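Local coordinates for protein PHB depolymerase (Penicillium funiculosum, PDB 2D81) that hydrolyses the ester bonds of poly(3-hydroxybutyrate) as an alpha/beta-hydrolase depolymerase, captured here as an engineered variant holding an (R)-3-hydroxybutyrate trimer, at residues S16-G21 with C230-S235; G41-G46 with H135-D140. All blocks are in the same frame, centred on the assembly; numbering follows the deposited sequence.

Contact 1 of 2, residues S16-G21 with C230-S235. With RB3 ((1R)-3-{[(1R)-3-methoxy-1-methyl-3-oxopropyl]oxy}-1-methyl-3-oxopropyl (3R)-3-hydroxybutanoate), chain C.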
loop_
_atom_site.group_PDB
_atom_site.type_symbol
_atom_site.label_atom_id
_atom_site.label_comp_id
_atom_site.label_asym_id
_atom_site.label_seq_id
_atom_site.Cartn_x
_atom_site.Cartn_y
_atom_site.Cartn_z
ATOM N N SER A 16 -0.761 -3.279 1.346
ATOM C CA SER A 16 -1.137 -3.031 -0.047
ATOM C C SER A 16 -1.464 -1.554 -0.239
ATOM O O SER A 16 -1.571 -0.805 0.731
ATOM C CB SER A 16 -2.351 -3.889 -0.452
ATOM O OG SER A 16 -3.552 -3.447 0.159
ATOM N N GLY A 17 -1.623 -1.136 -1.490
ATOM C CA GLY A 17 -1.971 0.248 -1.754
ATOM C C GLY A 17 -2.245 0.531 -3.215
ATOM O O GLY A 17 -1.968 -0.303 -4.080
ATOM N N LEU A 18 -2.795 1.711 -3.487
ATOM C CA LEU A 18 -3.134 2.122 -4.847
ATOM C C LEU A 18 -2.181 3.198 -5.359
ATOM O O LEU A 18 -1.925 4.186 -4.671
ATOM C CB LEU A 18 -4.561 2.669 -4.890
ATOM C CG LEU A 18 -5.010 3.264 -6.229
ATOM C CD1 LEU A 18 -5.220 2.155 -7.256
ATOM C CD2 LEU A 18 -6.296 4.043 -6.021
ATOM N N ALA A 19 -1.674 3.002 -6.573
ATOM C CA ALA A 19 -0.915 4.027 -7.281
ATOM C C ALA A 19 0.349 4.420 -6.517
ATOM O O ALA A 19 1.246 3.592 -6.342
ATOM C CB ALA A 19 -1.797 5.245 -7.528
ATOM N N SER A 20 0.435 5.667 -6.060
ATOM C CA SER A 20 1.591 6.053 -5.254
ATOM C C SER A 20 1.611 5.194 -3.992
ATOM O O SER A 20 2.677 4.875 -3.465
ATOM C CB SER A 20 1.548 7.548 -4.885
ATOM O OG SER A 20 0.449 7.868 -4.042
ATOM N N GLY A 21 0.425 4.811 -3.526
ATOM C CA GLY A 21 0.329 3.899 -2.398
ATOM C C GLY A 21 0.724 2.482 -2.768
ATOM O O GLY A 21 1.179 1.710 -1.918
ATOM N N CYS A 230 -2.498 9.166 -4.419
ATOM C CA CYS A 230 -2.535 10.625 -4.453
ATOM C C CYS A 230 -3.996 11.076 -4.491
ATOM O O CYS A 230 -4.848 10.386 -5.055
ATOM C CB CYS A 230 -1.840 11.173 -5.693
ATOM S SG CYS A 230 -0.147 10.637 -6.113
ATOM N N LEU A 231 -4.273 12.233 -3.896
ATOM C CA LEU A 231 -5.616 12.805 -3.865
ATOM C C LEU A 231 -6.619 11.923 -3.127
ATOM O O LEU A 231 -7.834 12.100 -3.269
ATOM C CB LEU A 231 -6.113 13.079 -5.291
ATOM C CG LEU A 231 -5.338 14.148 -6.074
ATOM C CD1 LEU A 231 -5.884 14.256 -7.488
ATOM C CD2 LEU A 231 -5.447 15.485 -5.357
ATOM N N GLN A 232 -6.113 10.987 -2.331
ATOM C CA GLN A 232 -6.978 10.119 -1.540
ATOM C C GLN A 232 -6.705 10.169 -0.037
ATOM O O GLN A 232 -7.243 9.361 0.715
ATOM C CB GLN A 232 -6.867 8.668 -2.023
ATOM C CG GLN A 232 -7.470 8.420 -3.401
ATOM C CD GLN A 232 -7.497 6.946 -3.767
ATOM O OE1 GLN A 232 -8.482 6.448 -4.317
ATOM N NE2 GLN A 232 -6.415 6.242 -3.468
ATOM N N SER A 233 -5.876 11.109 0.408
ATOM C CA SER A 233 -5.652 11.259 1.840
ATOM C C SER A 233 -6.931 11.769 2.491
ATOM O O SER A 233 -7.820 12.279 1.810
ATOM C CB SER A 233 -4.512 12.242 2.118
ATOM O OG SER A 233 -4.883 13.568 1.788
ATOM N N TYR A 234 -7.023 11.624 3.809
ATOM C CA TYR A 234 -8.191 12.088 4.548
ATOM C C TYR A 234 -8.415 13.573 4.284
ATOM O O TYR A 234 -9.555 14.042 4.218
ATOM C CB TYR A 234 -7.985 11.867 6.045
ATOM C CG TYR A 234 -9.238 12.076 6.859
ATOM C CD1 TYR A 234 -10.159 11.045 7.029
ATOM C CD2 TYR A 234 -9.513 13.310 7.441
ATOM C CE1 TYR A 234 -11.327 11.236 7.761
ATOM C CE2 TYR A 234 -10.680 13.513 8.176
ATOM C CZ TYR A 234 -11.580 12.473 8.331
ATOM O OH TYR A 234 -12.732 12.669 9.056
ATOM N N SER A 235 -7.318 14.310 4.141
ATOM C CA SER A 235 -7.372 15.733 3.825
ATOM C C SER A 235 -8.161 15.990 2.540
ATOM O O SER A 235 -8.837 17.015 2.407
ATOM C CB SER A 235 -5.949 16.283 3.670
ATOM O OG SER A 235 -5.964 17.657 3.329
HETATM O O1M RB3 C . -1.715 10.056 -11.108
HETATM C C1A RB3 C . -1.403 9.606 -9.984
HETATM O O1A RB3 C . -1.692 10.122 -8.882
HETATM C C2A RB3 C . -0.595 8.307 -9.956
HETATM C C3A RB3 C . 0.721 8.485 -9.197
HETATM C C4A RB3 C . 1.485 7.159 -9.229
HETATM O O3A RB3 C . 1.503 9.504 -9.840
HETATM C C1B RB3 C . 2.182 10.280 -8.951
HETATM O O1B RB3 C . 2.450 9.860 -7.826
HETATM C C2B RB3 C . 2.597 11.687 -9.385
HETATM C C3B RB3 C . 3.660 12.314 -8.478
HETATM C C4B RB3 C . 4.969 11.522 -8.520
HETATM O O3B RB3 C . 3.926 13.652 -8.927
HETATM C C1C RB3 C . 3.053 14.558 -8.409
HETATM O O1C RB3 C . 1.879 14.247 -8.211
HETATM C C2C RB3 C . 3.548 15.971 -8.092
HETATM C C3C RB3 C . 2.777 17.018 -8.899
HETATM C C4C RB3 C . 3.301 18.423 -8.596
HETATM O O3C RB3 C . 2.899 16.731 -10.295
#

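Contact 2 of 2, residues G41-G46 with H135-D140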
loop_
_atom_site.group_PDB
_atom_site.type_symbol
_atom_site.label_atom_id
_atom_site.label_comp_id
_atom_site.label_asym_id
_atom_site.label_seq_id
_atom_site.Cartn_x
_atom_site.Cartn_y
_atom_site.Cartn_z
ATOM N N GLY A 41 0.486 -6.372 -1.590
ATOM C CA GLY A 41 -0.322 -6.210 -2.786
ATOM C C GLY A 41 -0.137 -4.830 -3.394
ATOM O O GLY A 41 0.023 -3.839 -2.679
ATOM N N VAL A 42 -0.158 -4.762 -4.719
ATOM C CA VAL A 42 0.024 -3.496 -5.416
ATOM C C VAL A 42 -1.081 -3.298 -6.450
ATOM O O VAL A 42 -1.226 -4.104 -7.371
ATOM C CB VAL A 42 1.396 -3.446 -6.133
ATOM C CG1 VAL A 42 1.564 -2.110 -6.857
ATOM C CG2 VAL A 42 2.515 -3.651 -5.122
ATOM N N PHE A 43 -1.864 -2.234 -6.284
ATOM C CA PHE A 43 -2.874 -1.850 -7.267
ATOM C C PHE A 43 -2.362 -0.674 -8.095
ATOM O O PHE A 43 -2.223 0.437 -7.580
ATOM C CB PHE A 43 -4.184 -1.422 -6.589
ATOM C CG PHE A 43 -4.847 -2.504 -5.773
ATOM C CD1 PHE A 43 -4.492 -2.708 -4.441
ATOM C CD2 PHE A 43 -5.855 -3.288 -6.324
ATOM C CE1 PHE A 43 -5.135 -3.677 -3.671
ATOM C CE2 PHE A 43 -6.506 -4.263 -5.562
ATOM C CZ PHE A 43 -6.146 -4.454 -4.234
ATOM N N ALA A 44 -2.084 -0.923 -9.372
ATOM C CA ALA A 44 -1.729 0.142 -10.306
ATOM C C ALA A 44 -0.557 0.967 -9.785
ATOM O O ALA A 44 -0.602 2.198 -9.783
ATOM C CB ALA A 44 -2.943 1.044 -10.556
ATOM N N GLY A 45 0.484 0.271 -9.337
ATOM C CA GLY A 45 1.734 0.922 -8.982
ATOM C C GLY A 45 2.823 0.526 -9.965
ATOM O O GLY A 45 2.544 0.301 -11.139
ATOM N N GLY A 46 4.065 0.430 -9.494
ATOM C CA GLY A 46 5.160 0.123 -10.395
ATOM C C GLY A 46 6.402 -0.417 -9.710
ATOM O O GLY A 46 6.410 -0.621 -8.494
ATOM N N HIS A 135 -7.511 4.026 -14.059
ATOM C CA HIS A 135 -6.789 4.276 -12.824
ATOM C C HIS A 135 -7.753 4.635 -11.692
ATOM O O HIS A 135 -8.185 5.780 -11.566
ATOM C CB HIS A 135 -5.789 5.410 -13.020
ATOM C CG HIS A 135 -4.746 5.471 -11.951
ATOM N ND1 HIS A 135 -3.750 4.524 -11.831
ATOM C CD2 HIS A 135 -4.565 6.341 -10.930
ATOM C CE1 HIS A 135 -3.002 4.810 -10.780
ATOM N NE2 HIS A 135 -3.476 5.906 -10.217
ATOM N N THR A 136 -8.082 3.644 -10.872
ATOM C CA THR A 136 -9.040 3.815 -9.790
ATOM C C THR A 136 -8.942 2.568 -8.916
ATOM O O THR A 136 -8.448 1.534 -9.372
ATOM C CB THR A 136 -10.475 3.946 -10.357
ATOM O OG1 THR A 136 -11.365 4.387 -9.323
ATOM C CG2 THR A 136 -10.961 2.606 -10.897
ATOM N N PHE A 137 -9.388 2.655 -7.666
ATOM C CA PHE A 137 -9.403 1.469 -6.814
ATOM C C PHE A 137 -10.611 0.608 -7.170
ATOM O O PHE A 137 -11.745 1.077 -7.121
ATOM C CB PHE A 137 -9.477 1.845 -5.333
ATOM C CG PHE A 137 -9.113 0.712 -4.419
ATOM C CD1 PHE A 137 -7.822 0.596 -3.915
ATOM C CD2 PHE A 137 -10.041 -0.280 -4.120
ATOM C CE1 PHE A 137 -7.459 -0.491 -3.131
ATOM C CE2 PHE A 137 -9.685 -1.376 -3.335
ATOM C CZ PHE A 137 -8.388 -1.480 -2.840
ATOM N N PRO A 138 -10.384 -0.668 -7.520
ATOM C CA PRO A 138 -11.475 -1.577 -7.887
ATOM C C PRO A 138 -12.242 -2.198 -6.717
ATOM O O PRO A 138 -11.666 -2.915 -5.899
ATOM C CB PRO A 138 -10.764 -2.634 -8.720
ATOM C CG PRO A 138 -9.451 -2.766 -7.995
ATOM C CD PRO A 138 -9.070 -1.317 -7.707
ATOM N N THR A 139 -13.545 -1.932 -6.657
ATOM C CA THR A 139 -14.420 -2.633 -5.717
ATOM C C THR A 139 -15.588 -3.245 -6.484
ATOM O O THR A 139 -15.674 -3.109 -7.704
ATOM C CB THR A 139 -14.984 -1.680 -4.649
ATOM O OG1 THR A 139 -16.091 -0.949 -5.189
ATOM C CG2 THR A 139 -13.914 -0.693 -4.206
ATOM N N ASP A 140 -16.488 -3.919 -5.774
ATOM C CA ASP A 140 -17.669 -4.476 -6.423
ATOM C C ASP A 140 -18.952 -3.936 -5.808
ATOM O O ASP A 140 -19.999 -4.577 -5.865
ATOM C CB ASP A 140 -17.641 -6.006 -6.349
ATOM C CG ASP A 140 -17.814 -6.532 -4.937
ATOM O OD1 ASP A 140 -17.453 -5.818 -3.973
ATOM O OD2 ASP A 140 -18.301 -7.674 -4.794
#

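Contact 1 of 2, residues S16-G21 with C230-S235
The carboxamide of Gln232 ends against Leu18, whose methyl CD2 meets it from beyond its far end and off to one side of its plane, 3.9 Å from Gln232 CD. The two side chains run roughly perpendicular, and Leu18 is extended toward the amide because its CG stands anti to the backbone N (chi1 174°). The second touch brings Ser20 beside Cys230. Ser20 OG lies 3.2 Å from Cys230 N, but the angle is too poor for a hydrogen bond, and the hydroxyl has a weak bond to Trp285 N instead. Ser20 CB packs at 3.7 Å on Cys230 SG, which is disulfide-bonded to Cys284. That sulfur also faces the bound trimer, 3.2 Å from its ester carbonyl oxygen O1B and as far from O1A. Between Leu18 and Ser20 stands the engineered Ala19, in the place of the probable nucleophilic serine of a G-x-S-x-G motif. Its backbone (phi 61°, psi -115°) makes the strained nucleophile elbow of alpha/beta hydrolases. The elbow joins central strand 13-18 to helix 20-31, while 230-235 follows the adjacent parallel strand 221-227 and leads into helix 234-237.

Contact 2 of 2, residues G41-G46 with H135-D140
His135 ND1 is hydrogen-bonded to Asp101, which holds the rotation of an imidazole whose CE1 turns its edge to Ala44. The carbonyl O of Ala44 lies near the ring plane, 3.7 Å from His135 CE1, a contact and not a bond. Ala44 adds its methyl, CB resting 3.8 Å from His135 CE1. The histidine also borders the bound trimer and touches Ala19, an arrangement consistent with a serine–histidine–aspartate catalytic triad in which the serine has been replaced.

Further along, the contact turns apolar. Phe137 brings CE1 over one face of the Phe43 ring, 3.9 Å from Phe43 CD1 and displaced toward the rim. The ring planes are inclined at 41°, with centroids 4.7 Å apart. Phe137 gets there because its CG is anti to the backbone N (chi1 -164°). On the CD2 side of Phe43, Pro138 CG approaches to 4.0 Å. A serine in place of Phe43 would probably open a gap beside Phe137 and Pro138 and leave the Phe137 ring freer to turn.

Both phenylalanines also lean on Leu18 of strand 13-18, and Phe43 meets Tyr94 of strand 92-98. The contact thus joins the end of strand 39-43, within the main sheet, to the short strand 137-139, which pairs separately with strand 157-159.

How the contacts relate
Both contacts are buried, and together they illustrate how an alpha/beta hydrolase assembles its active site from loops at the ends of neighbouring parallel strands. Strands 13-18 and 39-43 lie side by side, and probable backbone hydrogen bonds, Ala19 N to Phe43 O (2.8 Å) and Gly17 O to Phe43 N (2.9 Å), tie contact 1 to contact 2. Contact 1 is the smaller, mixing a methyl-on-amide touch with hydroxyl, sulfur and ligand; contact 2 is mainly aromatic packing, with a single histidine reaching the pocket. They converge where Ala19 CB approaches His135 NE2 at 3.2 Å. Along the chain, contact 2 is nested inside the long excursion that contact 1 closes.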